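Local coordinates for polyhedrin (Simulium ubiquitum cypovirus, PDB 5A9A), which forms the crystalline matrix of cypovirus occlusion bodies, the polyhedra thought to protect embedded virus particles, and binds UTP in the crystal, at residues N77-F82 / L99-V104. Sequence-based numbering, arbitrary orientation.
Sequences NRHKEF and LFEYPV. With UTP (uridine 5'-triphosphate), chain B.
His79 and Glu101 converge on one uracil oxygen, O4 of UTP, which takes a hydrogen bond from His79 NE2 (2.8 Å, 153° at the hydrogen) and a weak one from the backbone N of Glu101. The His79 ring presents its edge to the base, with UTP C4 close to the ring plane. Its other nitrogen, ND1, is hydrogen-bonded to Asp71, which should hold the rotation of the ring. The two side chains cross at about a right angle, ring and carboxylate planes 62° apart, with Glu101 OE1 3.4 Å from His79 CE1; that oxygen is taken up by the backbone N atoms of Met70 and Asp71, so the loop carrying Asp71 ties both side chains together.

Leu99 packs between the uracil and Phe82 of the helix. Its CG sits over the centre of the Phe82 ring in a CH-pi contact, 3.5 Å from the ring centroid and 14° off the normal, while Leu99 CD2 lies 3.4 Å from both Phe82 CD2 and UTP N3.

Residues 77-82 belong to helix 76-87, and residues 99-104 to the loop leading into strand 105-111; Leu99 to Tyr102 make a type I beta turn. The UTP pocket is formed where this turn faces the helix, well away from the centre of the chain.

Arg78 leaves the same helix toward the sugar and phosphates. Its chain bends at chi3, and one guanidinium face lies against the ribose, with UTP C3' 3.0 Å above the plane and offset toward the rim, while NH2 makes a weak in-plane bond to the bridging O3B. Across the uracil, Phe100 brings CD2 against N1 and C1', and His96 adds another hydrogen bond to the nucleotide.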
ATOM      1  N   ASN A  77      -8.176 -23.830   0.959  1.00 31.95           N
ATOM      2  CA  ASN A  77      -9.050 -24.262   2.043  1.00 31.33           C
ATOM      3  C   ASN A  77      -8.230 -24.673   3.261  1.00 31.31           C
ATOM      4  O   ASN A  77      -8.530 -24.281   4.390  1.00 22.37           O
ATOM      5  CB  ASN A  77      -9.931 -25.424   1.588  1.00 36.41           C
ATOM      6  CG  ASN A  77     -11.295 -25.415   2.252  1.00 45.23           C
ATOM      7  OD1 ASN A  77     -12.219 -24.747   1.782  1.00 36.98           O
ATOM      8  ND2 ASN A  77     -11.431 -26.155   3.347  1.00 46.40           N
ATOM      9  N   ARG A  78      -7.193 -25.468   3.020  1.00 24.38           N
ATOM     10  CA  ARG A  78      -6.281 -25.878   4.076  1.00 24.70           C
ATOM     11  C   ARG A  78      -5.683 -24.662   4.776  1.00 22.37           C
ATOM     12  O   ARG A  78      -5.592 -24.618   6.002  1.00 20.31           O
ATOM     13  CB  ARG A  78      -5.154 -26.737   3.501  1.00 28.51           C
ATOM     14  CG  ARG A  78      -4.083 -27.104   4.516  1.00 29.54           C
ATOM     15  CD  ARG A  78      -3.004 -27.974   3.895  1.00 33.18           C
ATOM     16  NE  ARG A  78      -3.570 -29.126   3.199  1.00 38.41           N
ATOM     17  CZ  ARG A  78      -4.015 -30.223   3.802  1.00 39.51           C
ATOM     18  NH1 ARG A  78      -3.974 -30.327   5.125  1.00 36.52           N
ATOM     19  NH2 ARG A  78      -4.512 -31.219   3.081  1.00 45.48           N
ATOM     20  N   HIS A  79      -5.276 -23.673   3.988  1.00 21.32           N
ATOM     21  CA  HIS A  79      -4.619 -22.491   4.531  1.00 22.40           C
ATOM     22  C   HIS A  79      -5.608 -21.583   5.260  1.00 21.07           C
ATOM     23  O   HIS A  79      -5.271 -20.976   6.276  1.00 19.40           O
ATOM     24  CB  HIS A  79      -3.888 -21.734   3.420  1.00 24.38           C
ATOM     25  CG  HIS A  79      -2.703 -22.470   2.875  1.00 27.80           C
ATOM     26  ND1 HIS A  79      -2.098 -22.137   1.683  1.00 31.13           N
ATOM     27  CD2 HIS A  79      -2.010 -23.525   3.367  1.00 29.13           C
ATOM     28  CE1 HIS A  79      -1.085 -22.956   1.462  1.00 31.99           C
ATOM     29  NE2 HIS A  79      -1.011 -23.809   2.469  1.00 26.75           N
ATOM     30  N   LYS A  80      -6.831 -21.500   4.746  1.00 21.58           N
ATOM     31  CA  LYS A  80      -7.882 -20.746   5.420  1.00 20.30           C
ATOM     32  C   LYS A  80      -8.165 -21.324   6.804  1.00 20.49           C
ATOM     33  O   LYS A  80      -8.250 -20.587   7.788  1.00 18.74           O
ATOM     34  CB  LYS A  80      -9.172 -20.748   4.600  1.00 21.21           C
ATOM     35  CG  LYS A  80     -10.329 -20.045   5.299  1.00 24.93           C
ATOM     36  CD  LYS A  80     -11.583 -20.026   4.444  1.00 29.19           C
ATOM     37  CE  LYS A  80     -12.294 -21.367   4.458  1.00 36.16           C
ATOM     38  NZ  LYS A  80     -13.466 -21.371   3.541  1.00 45.74           N
ATOM     39  N   GLU A  81      -8.320 -22.642   6.875  1.00 18.72           N
ATOM     40  CA  GLU A  81      -8.672 -23.296   8.130  1.00 18.90           C
ATOM     41  C   GLU A  81      -7.533 -23.199   9.136  1.00 17.77           C
ATOM     42  O   GLU A  81      -7.761 -22.998  10.329  1.00 16.53           O
ATOM     43  CB  GLU A  81      -9.034 -24.762   7.893  1.00 19.81           C
ATOM     44  CG  GLU A  81     -10.256 -24.960   7.019  1.00 20.65           C
ATOM     45  CD  GLU A  81     -11.480 -24.247   7.561  1.00 23.65           C
ATOM     46  OE1 GLU A  81     -11.486 -23.881   8.759  1.00 19.08           O
ATOM     47  OE2 GLU A  81     -12.439 -24.053   6.789  1.00 27.55           O
ATOM     48  N   PHE A  82      -6.302 -23.346   8.660  1.00 16.24           N
ATOM     49  CA  PHE A  82      -5.155 -23.212   9.544  1.00 16.94           C
ATOM     50  C   PHE A  82      -5.106 -21.785  10.084  1.00 16.79           C
ATOM     51  O   PHE A  82      -4.855 -21.566  11.268  1.00 14.35           O
ATOM     52  CB  PHE A  82      -3.850 -23.556   8.825  1.00 17.14           C
ATOM     53  CG  PHE A  82      -2.716 -23.871   9.761  1.00 18.83           C
ATOM     54  CD1 PHE A  82      -1.938 -22.855  10.301  1.00 16.88           C
ATOM     55  CD2 PHE A  82      -2.438 -25.183  10.114  1.00 18.19           C
ATOM     56  CE1 PHE A  82      -0.897 -23.145  11.166  1.00 18.16           C
ATOM     57  CE2 PHE A  82      -1.397 -25.479  10.978  1.00 20.26           C
ATOM     58  CZ  PHE A  82      -0.626 -24.459  11.504  1.00 19.35           C
ATOM     59  N   LEU A  99       1.874 -26.397   9.238  1.00 17.05           N
ATOM     60  CA  LEU A  99       1.736 -26.383   7.790  1.00 19.34           C
ATOM     61  C   LEU A  99       3.087 -26.658   7.142  1.00 22.19           C
ATOM     62  O   LEU A  99       4.114 -26.148   7.589  1.00 19.05           O
ATOM     63  CB  LEU A  99       1.234 -25.021   7.303  1.00 19.02           C
ATOM     64  CG  LEU A  99      -0.225 -24.629   7.535  1.00 20.44           C
ATOM     65  CD1 LEU A  99      -0.476 -23.258   6.924  1.00 19.38           C
ATOM     66  CD2 LEU A  99      -1.181 -25.653   6.949  1.00 21.65           C
ATOM     67  N   PHE A 100       3.082 -27.470   6.091  1.00 21.95           N
ATOM     68  CA  PHE A 100       4.264 -27.648   5.260  1.00 22.80           C
ATOM     69  C   PHE A 100       4.779 -26.300   4.751  1.00 20.50           C
ATOM     70  O   PHE A 100       5.986 -26.112   4.598  1.00 18.35           O
ATOM     71  CB  PHE A 100       3.942 -28.551   4.064  1.00 24.80           C
ATOM     72  CG  PHE A 100       3.800 -30.009   4.413  1.00 25.03           C
ATOM     73  CD1 PHE A 100       4.427 -30.546   5.527  1.00 21.98           C
ATOM     74  CD2 PHE A 100       3.041 -30.847   3.613  1.00 29.15           C
ATOM     75  CE1 PHE A 100       4.293 -31.890   5.837  1.00 19.84           C
ATOM     76  CE2 PHE A 100       2.905 -32.192   3.918  1.00 26.74           C
ATOM     77  CZ  PHE A 100       3.531 -32.712   5.030  1.00 21.61           C
ATOM     78  N   GLU A 101       3.868 -25.363   4.498  1.00 18.55           N
ATOM     79  CA  GLU A 101       4.221 -24.128   3.795  1.00 20.30           C
ATOM     80  C   GLU A 101       4.507 -22.914   4.679  1.00 18.36           C
ATOM     81  O   GLU A 101       4.682 -21.805   4.166  1.00 16.43           O
ATOM     82  CB  GLU A 101       3.125 -23.748   2.799  1.00 22.35           C
ATOM     83  CG  GLU A 101       3.072 -24.633   1.569  1.00 29.69           C
ATOM     84  CD  GLU A 101       2.393 -23.952   0.396  1.00 34.79           C
ATOM     85  OE1 GLU A 101       2.157 -22.727   0.472  1.00 35.65           O
ATOM     86  OE2 GLU A 101       2.096 -24.641  -0.603  1.00 35.46           O
ATOM     87  N   TYR A 102       4.546 -23.095   5.992  1.00 16.96           N
ATOM     88  CA  TYR A 102       4.935 -21.991   6.859  1.00 17.28           C
ATOM     89  C   TYR A 102       6.447 -22.044   7.068  1.00 16.92           C
ATOM     90  O   TYR A 102       7.000 -23.107   7.337  1.00 17.48           O
ATOM     91  CB  TYR A 102       4.197 -22.035   8.198  1.00 18.83           C
ATOM     92  CG  TYR A 102       4.469 -20.820   9.054  1.00 20.84           C
ATOM     93  CD1 TYR A 102       5.622 -20.731   9.817  1.00 20.21           C
ATOM     94  CD2 TYR A 102       3.577 -19.756   9.088  1.00 19.06           C
ATOM     95  CE1 TYR A 102       5.884 -19.623  10.588  1.00 21.48           C
ATOM     96  CE2 TYR A 102       3.828 -18.641   9.864  1.00 18.16           C
ATOM     97  CZ  TYR A 102       4.986 -18.583  10.611  1.00 18.44           C
ATOM     98  OH  TYR A 102       5.252 -17.484  11.388  1.00 19.29           O
ATOM     99  N   PRO A 103       7.123 -20.893   6.934  1.00 17.49           N
ATOM    100  CA  PRO A 103       8.591 -20.879   6.931  1.00 17.79           C
ATOM    101  C   PRO A 103       9.211 -21.266   8.272  1.00 17.13           C
ATOM    102  O   PRO A 103       8.544 -21.221   9.303  1.00 17.15           O
ATOM    103  CB  PRO A 103       8.924 -19.423   6.587  1.00 17.44           C
ATOM    104  CG  PRO A 103       7.754 -18.650   7.071  1.00 18.72           C
ATOM    105  CD  PRO A 103       6.560 -19.535   6.835  1.00 18.10           C
ATOM    106  N   VAL A 104      10.485 -21.641   8.240  1.00 17.36           N
ATOM    107  CA  VAL A 104      11.205 -22.037   9.447  1.00 17.67           C
ATOM    108  C   VAL A 104      12.178 -20.955   9.905  1.00 18.81           C
ATOM    109  O   VAL A 104      12.718 -21.023  11.009  1.00 18.90           O
ATOM    110  CB  VAL A 104      11.999 -23.347   9.233  1.00 20.80           C
ATOM    111  CG1 VAL A 104      11.053 -24.533   9.124  1.00 21.14           C
ATOM    112  CG2 VAL A 104      12.893 -23.246   8.000  1.00 23.64           C
TER
HETATM  113  PA  UTP B1245      -3.334 -35.229   2.178  1.00 69.07           P
HETATM  114  O1A UTP B1245      -3.123 -35.742   3.581  1.00 50.82           O
HETATM  115  O2A UTP B1245      -2.407 -35.655   1.066  1.00 52.36           O
HETATM  116  O3A UTP B1245      -4.847 -35.551   1.733  1.00 54.39           O
HETATM  117  O5' UTP B1245      -3.315 -33.624   2.225  1.00 55.90           O
HETATM  118  PB  UTP B1245      -6.065 -35.550   2.786  1.00 64.62           P
HETATM  119  O1B UTP B1245      -7.336 -35.321   2.006  1.00 55.51           O
HETATM  120  O2B UTP B1245      -5.927 -36.766   3.668  1.00 56.76           O
HETATM  121  O3B UTP B1245      -5.813 -34.239   3.687  1.00 56.20           O
HETATM  122  PG  UTP B1245      -6.162 -34.221   5.259  1.00 59.07           P
HETATM  123  O1G UTP B1245      -6.929 -35.502   5.470  1.00 52.01           O
HETATM  124  O2G UTP B1245      -6.976 -32.969   5.449  1.00 45.17           O
HETATM  125  O3G UTP B1245      -4.799 -34.178   5.903  1.00 50.30           O
HETATM  126  C5' UTP B1245      -2.254 -32.883   1.626  1.00 46.42           C
HETATM  127  C4' UTP B1245      -1.166 -32.622   2.658  1.00 47.62           C
HETATM  128  O4' UTP B1245      -0.471 -31.401   2.398  1.00 46.30           O
HETATM  129  C1' UTP B1245       0.037 -30.910   3.637  1.00 39.32           C
HETATM  130  C2' UTP B1245      -0.967 -31.336   4.698  1.00 40.95           C
HETATM  131  O2' UTP B1245      -0.322 -31.766   5.902  1.00 35.01           O
HETATM  132  C3' UTP B1245      -1.726 -32.491   4.066  1.00 44.40           C
HETATM  133  O3' UTP B1245      -1.507 -33.697   4.798  1.00 41.97           O
HETATM  134  N1  UTP B1245       0.251 -29.462   3.585  1.00 41.29           N
HETATM  135  C6  UTP B1245       0.328 -28.843   2.404  1.00 41.92           C
HETATM  136  C2  UTP B1245       0.407 -28.720   4.772  1.00 31.84           C
HETATM  137  O2  UTP B1245       0.343 -29.294   5.875  1.00 35.66           O
HETATM  138  N3  UTP B1245       0.617 -27.401   4.724  1.00 40.45           N
HETATM  139  C4  UTP B1245       0.693 -26.763   3.550  1.00 38.49           C
HETATM  140  O4  UTP B1245       0.891 -25.530   3.519  1.00 28.38           O
HETATM  141  C5  UTP B1245       0.549 -27.474   2.364  1.00 43.61           C